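Local coordinates for PRD-containing transcription regulator (Lactobacillus casei, PDB 3NUF), which probably regulates transcription through its PTS regulation domain (PRD), a helical module that in related regulators responds to phosphorylation by the sugar phosphotransferase system, at residues A41-H45 / K85-L89; P76-V82 / Y106-I110. One frame throughout, in Å; residues are numbered along the deposited sequence.

Contact 1 of 2, residues A41-H45 / K85-L89; sequences AAEIH and KSLDL
This is a small, largely buried loop-on-helix contact just beyond a capped helix end: the loop just after helix 25-41, leading to helix 48-67, meets the start of helix 84-97, burying 183 Å², both sides summed. Ala41 still has helical angles, and Ala42 (phi/psi -85/8) is the first residue to leave them. Glu43 then adopts positive phi (63/37) as the C-prime residue of a Schellman motif, in which Ile44 N bonds to Ala39 O and Glu43 N to Ala40 O, and Ile44 continues in an extended conformation (-117/132). The CA-to-CB bonds of Ala42 and Ile44 both point toward helix 84-97. The nearest CA atoms across the segments are those of Ala42 and Lys85, 8.4 Å apart, a gap that side chains fill. Lys85 spans it with all four chi angles t, so that its NZ donates a hydrogen bond of 2.7 Å to Ala42 O, the carbonyl of the residue that follows the last helical one. The CE methylene of Lys85 meets the apolar groups, 3.7 Å from Ala42 CB and 4.1 Å from Ile44 CD1. One turn on, Leu89 (chi1 m, chi2 t) presents CD1 to both loop residues, 3.8 Å from Ala42 CB and 3.5 Å from Ile44 CD1; Ile44 is also m, t. Ile44 further touches Ala115 of helix 104-115, and Leu89 touches Leu38, extending the apolar packing. The arrangement is that of a Schellman-terminated helix in which the carbonyl of the residue just after the helix is bonded by a lysine from a neighbouring helix, within the all-helical PRD bundle.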
# COMPACT_ATOMS: atom_id res chain seq x y z
N ALA A 41 0.42 -12.74 4.20
CA ALA A 41 -0.40 -13.91 3.79
C ALA A 41 0.01 -14.39 2.38
O ALA A 41 -0.02 -15.60 2.09
CB ALA A 41 -1.89 -13.58 3.87
N ALA A 42 0.40 -13.49 1.50
CA ALA A 42 0.92 -13.76 0.17
C ALA A 42 2.42 -14.07 0.09
O ALA A 42 2.99 -14.11 -0.99
CB ALA A 42 0.56 -12.55 -0.76
N GLU A 43 3.04 -14.22 1.26
CA GLU A 43 4.47 -14.50 1.40
C GLU A 43 5.37 -13.42 0.85
O GLU A 43 6.43 -13.68 0.28
CB GLU A 43 4.83 -15.87 0.78
CG GLU A 43 4.13 -17.05 1.51
CD GLU A 43 4.44 -18.42 0.86
OE1 GLU A 43 5.55 -18.62 0.33
OE2 GLU A 43 3.55 -19.29 0.88
N ILE A 44 4.93 -12.17 1.04
CA ILE A 44 5.69 -11.00 0.69
C ILE A 44 6.00 -10.21 1.94
O ILE A 44 5.11 -10.00 2.78
CB ILE A 44 4.88 -10.11 -0.23
CG1 ILE A 44 4.55 -10.86 -1.52
CG2 ILE A 44 5.60 -8.79 -0.52
CD1 ILE A 44 3.60 -10.18 -2.37
N HIS A 45 7.27 -9.85 2.06
CA HIS A 45 7.74 -9.10 3.17
C HIS A 45 8.50 -7.89 2.70
O HIS A 45 9.18 -7.92 1.66
CB HIS A 45 8.56 -10.01 4.10
CG HIS A 45 7.74 -11.12 4.70
ND1 HIS A 45 7.57 -12.34 4.08
CD2 HIS A 45 6.97 -11.15 5.81
CE1 HIS A 45 6.76 -13.09 4.80
NE2 HIS A 45 6.38 -12.39 5.86
N LYS A 85 0.06 -11.23 -9.30
CA LYS A 85 -0.05 -11.32 -7.84
C LYS A 85 0.09 -9.91 -7.26
O LYS A 85 -0.72 -9.50 -6.40
CB LYS A 85 1.00 -12.25 -7.29
CG LYS A 85 0.99 -12.38 -5.80
CD LYS A 85 2.01 -13.49 -5.41
CE LYS A 85 2.07 -13.64 -3.94
NZ LYS A 85 2.93 -14.80 -3.60
N SER A 86 1.06 -9.14 -7.72
CA SER A 86 1.23 -7.77 -7.24
C SER A 86 0.03 -6.90 -7.58
O SER A 86 -0.37 -6.07 -6.77
CB SER A 86 2.46 -7.16 -7.78
OG SER A 86 3.62 -7.79 -7.16
N LEU A 87 -0.44 -6.99 -8.81
CA LEU A 87 -1.59 -6.19 -9.26
C LEU A 87 -2.82 -6.55 -8.47
O LEU A 87 -3.61 -5.67 -8.08
CB LEU A 87 -1.80 -6.34 -10.77
CG LEU A 87 -0.80 -5.66 -11.65
CD1 LEU A 87 -0.86 -6.30 -13.10
CD2 LEU A 87 -1.07 -4.18 -11.67
N ASP A 88 -3.03 -7.83 -8.21
CA ASP A 88 -4.23 -8.28 -7.48
C ASP A 88 -4.17 -7.81 -6.01
O ASP A 88 -5.18 -7.39 -5.44
CB ASP A 88 -4.37 -9.80 -7.51
CG ASP A 88 -4.74 -10.35 -8.89
OD1 ASP A 88 -5.09 -9.58 -9.82
OD2 ASP A 88 -4.69 -11.62 -9.01
N LEU A 89 -3.00 -7.91 -5.37
CA LEU A 89 -2.87 -7.41 -4.01
C LEU A 89 -3.13 -5.91 -3.99
O LEU A 89 -3.84 -5.40 -3.09
CB LEU A 89 -1.50 -7.76 -3.42
CG LEU A 89 -1.24 -9.22 -3.15
CD1 LEU A 89 0.24 -9.47 -2.92
CD2 LEU A 89 -2.05 -9.62 -1.90

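Contact 2 of 2, residues P76-V82 / Y106-I110; sequences PTMFAEV and YVLSI. With EDO (1,2-ethanediol), chain C.
An aromatic and aliphatic surface cluster packs the loop before helix 84-97 onto helix 104-115, burying 339 Å² (both sides summed) without a hydrogen bond between the segments. Residues 76-78 form a 3-10 turn, followed by a type I beta turn from Phe79 to Val82. The nearest CA pairs are Phe79-Tyr106 (6.6 Å) and Val82-Ser109 (7.4 Å). Phe79 (chi1 m, chi2 84°) lays its ring over Tyr106 CB, 3.5 Å from the ring centroid in a CH-pi contact, while Ile110 CG1 meets the ring edge, 3.8 Å from Phe79 CE2. Pro76 CB makes an off-centre CH-pi contact with the ring of Tyr106 (chi1 m, chi2 -61°), 4.1 Å from its centroid. Val82 CG2 reaches Ile110 CD1 at 3.7 Å, and Val82 CG1 lies 3.5 Å from Ser109 OG. Thr77, its CA-to-CB bond away from the helix, has OG1 2.5 Å from O1 of an ethanediol, probably from the crystallisation liquor. This is loop-on-helix packing at the edge of the PRD helical bundle, with a proline and two aromatic residues placing the loop.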
# COMPACT_ATOMS: atom_id res chain seq x y z
N PRO A 76 -1.67 2.80 -17.91
CA PRO A 76 -1.68 1.37 -17.53
C PRO A 76 -0.79 0.49 -18.37
O PRO A 76 -0.29 -0.53 -17.84
CB PRO A 76 -3.16 0.98 -17.69
CG PRO A 76 -3.89 2.25 -17.41
CD PRO A 76 -3.03 3.33 -18.00
N THR A 77 -0.52 0.84 -19.63
CA THR A 77 0.33 0.00 -20.46
C THR A 77 1.71 -0.11 -19.93
O THR A 77 2.37 -1.11 -20.18
CB THR A 77 0.37 0.41 -21.92
OG1 THR A 77 1.01 1.68 -22.05
CG2 THR A 77 -1.01 0.39 -22.48
N MSE A 78 2.18 0.87 -19.17
CA MSE A 78 3.49 0.80 -18.57
C MSE A 78 3.61 -0.30 -17.55
O MSE A 78 4.74 -0.61 -17.09
CB MSE A 78 3.88 2.11 -17.89
CG MSE A 78 3.94 3.28 -18.86
SE MSE A 78 4.61 4.88 -18.07
CE MSE A 78 4.20 6.22 -19.45
N PHE A 79 2.48 -0.87 -17.12
CA PHE A 79 2.48 -1.88 -16.03
C PHE A 79 2.17 -3.27 -16.57
O PHE A 79 1.87 -4.17 -15.82
CB PHE A 79 1.46 -1.42 -14.94
CG PHE A 79 1.80 -0.12 -14.32
CD1 PHE A 79 1.43 1.08 -14.94
CD2 PHE A 79 2.46 -0.04 -13.10
CE1 PHE A 79 1.78 2.31 -14.38
CE2 PHE A 79 2.80 1.19 -12.54
CZ PHE A 79 2.48 2.35 -13.19
N ALA A 80 2.26 -3.44 -17.89
CA ALA A 80 1.90 -4.69 -18.55
C ALA A 80 2.69 -5.85 -18.00
O ALA A 80 2.15 -6.95 -17.97
CB ALA A 80 2.22 -4.56 -20.07
N GLU A 81 3.93 -5.66 -17.62
CA GLU A 81 4.75 -6.78 -17.14
C GLU A 81 4.87 -6.92 -15.62
O GLU A 81 5.60 -7.76 -15.10
CB GLU A 81 6.07 -6.77 -17.89
CG GLU A 81 5.85 -7.11 -19.45
CD GLU A 81 5.17 -8.48 -19.72
OE1 GLU A 81 5.75 -9.51 -19.27
OE2 GLU A 81 4.08 -8.54 -20.38
N VAL A 82 4.07 -6.17 -14.88
CA VAL A 82 3.93 -6.40 -13.43
C VAL A 82 3.21 -7.71 -13.17
O VAL A 82 2.25 -8.03 -13.82
CB VAL A 82 3.18 -5.23 -12.75
CG1 VAL A 82 2.98 -5.51 -11.29
CG2 VAL A 82 3.91 -3.94 -12.98
N TYR A 106 -2.06 0.59 -9.98
CA TYR A 106 -0.80 0.44 -10.76
C TYR A 106 0.42 0.88 -10.02
O TYR A 106 1.38 0.11 -9.80
CB TYR A 106 -0.97 1.10 -12.13
CG TYR A 106 -2.07 0.51 -12.98
CD1 TYR A 106 -2.00 -0.82 -13.35
CD2 TYR A 106 -3.18 1.26 -13.39
CE1 TYR A 106 -3.01 -1.37 -14.09
CE2 TYR A 106 -4.18 0.71 -14.12
CZ TYR A 106 -4.12 -0.60 -14.46
OH TYR A 106 -5.14 -1.18 -15.18
N VAL A 107 0.43 2.11 -9.54
CA VAL A 107 1.61 2.60 -8.80
C VAL A 107 1.79 1.76 -7.53
O VAL A 107 2.92 1.40 -7.18
CB VAL A 107 1.51 4.08 -8.51
CG1 VAL A 107 2.53 4.54 -7.46
CG2 VAL A 107 1.71 4.85 -9.81
N LEU A 108 0.70 1.43 -6.84
CA LEU A 108 0.83 0.60 -5.62
C LEU A 108 1.42 -0.77 -5.92
O LEU A 108 2.25 -1.27 -5.15
CB LEU A 108 -0.50 0.48 -4.90
CG LEU A 108 -0.49 -0.43 -3.66
CD1 LEU A 108 0.47 0.06 -2.59
CD2 LEU A 108 -1.90 -0.56 -3.08
N SER A 109 1.11 -1.36 -7.07
CA SER A 109 1.65 -2.67 -7.40
C SER A 109 3.16 -2.73 -7.43
O SER A 109 3.74 -3.78 -7.13
CB SER A 109 1.03 -3.17 -8.72
OG SER A 109 1.61 -2.58 -9.84
N ILE A 110 3.79 -1.63 -7.77
CA ILE A 110 5.26 -1.63 -7.83
C ILE A 110 5.88 -1.85 -6.45
O ILE A 110 6.96 -2.45 -6.36
CB ILE A 110 5.75 -0.31 -8.46
CG1 ILE A 110 5.16 -0.11 -9.85
CG2 ILE A 110 7.30 -0.21 -8.52
CD1 ILE A 110 5.31 -1.27 -10.80
C1 EDO C . 0.89 4.45 -24.13
O1 EDO C . 0.10 3.60 -23.37
C2 EDO C . 0.03 5.61 -24.45
O2 EDO C . -0.30 5.64 -25.84

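Contacts 1 and 2 lie about 14 Å apart, centre to centre, and alternate along the chain, in the order 41-45, 76-82, 85-89, 106-110. The loop of contact 2 runs almost directly into helix 84-97, whose first turns serve contact 1; helix 104-115, the other side of contact 2, is the next helix. The contacts touch: Leu87 CD2 lies 3.6 Å from Ser109 OG and 3.9 Å from Tyr106 CD1, and Ser86 CB is 3.7 Å from Ser109 O. Leu87 CD1 also meets Val82 O at 3.6 Å. Within the PRD, the start of helix 84-97 packs on loop 41-45 through Lys85 and Leu89, on helix 104-115 through Ser86 and Leu87, and on loop 76-82 through Leu87.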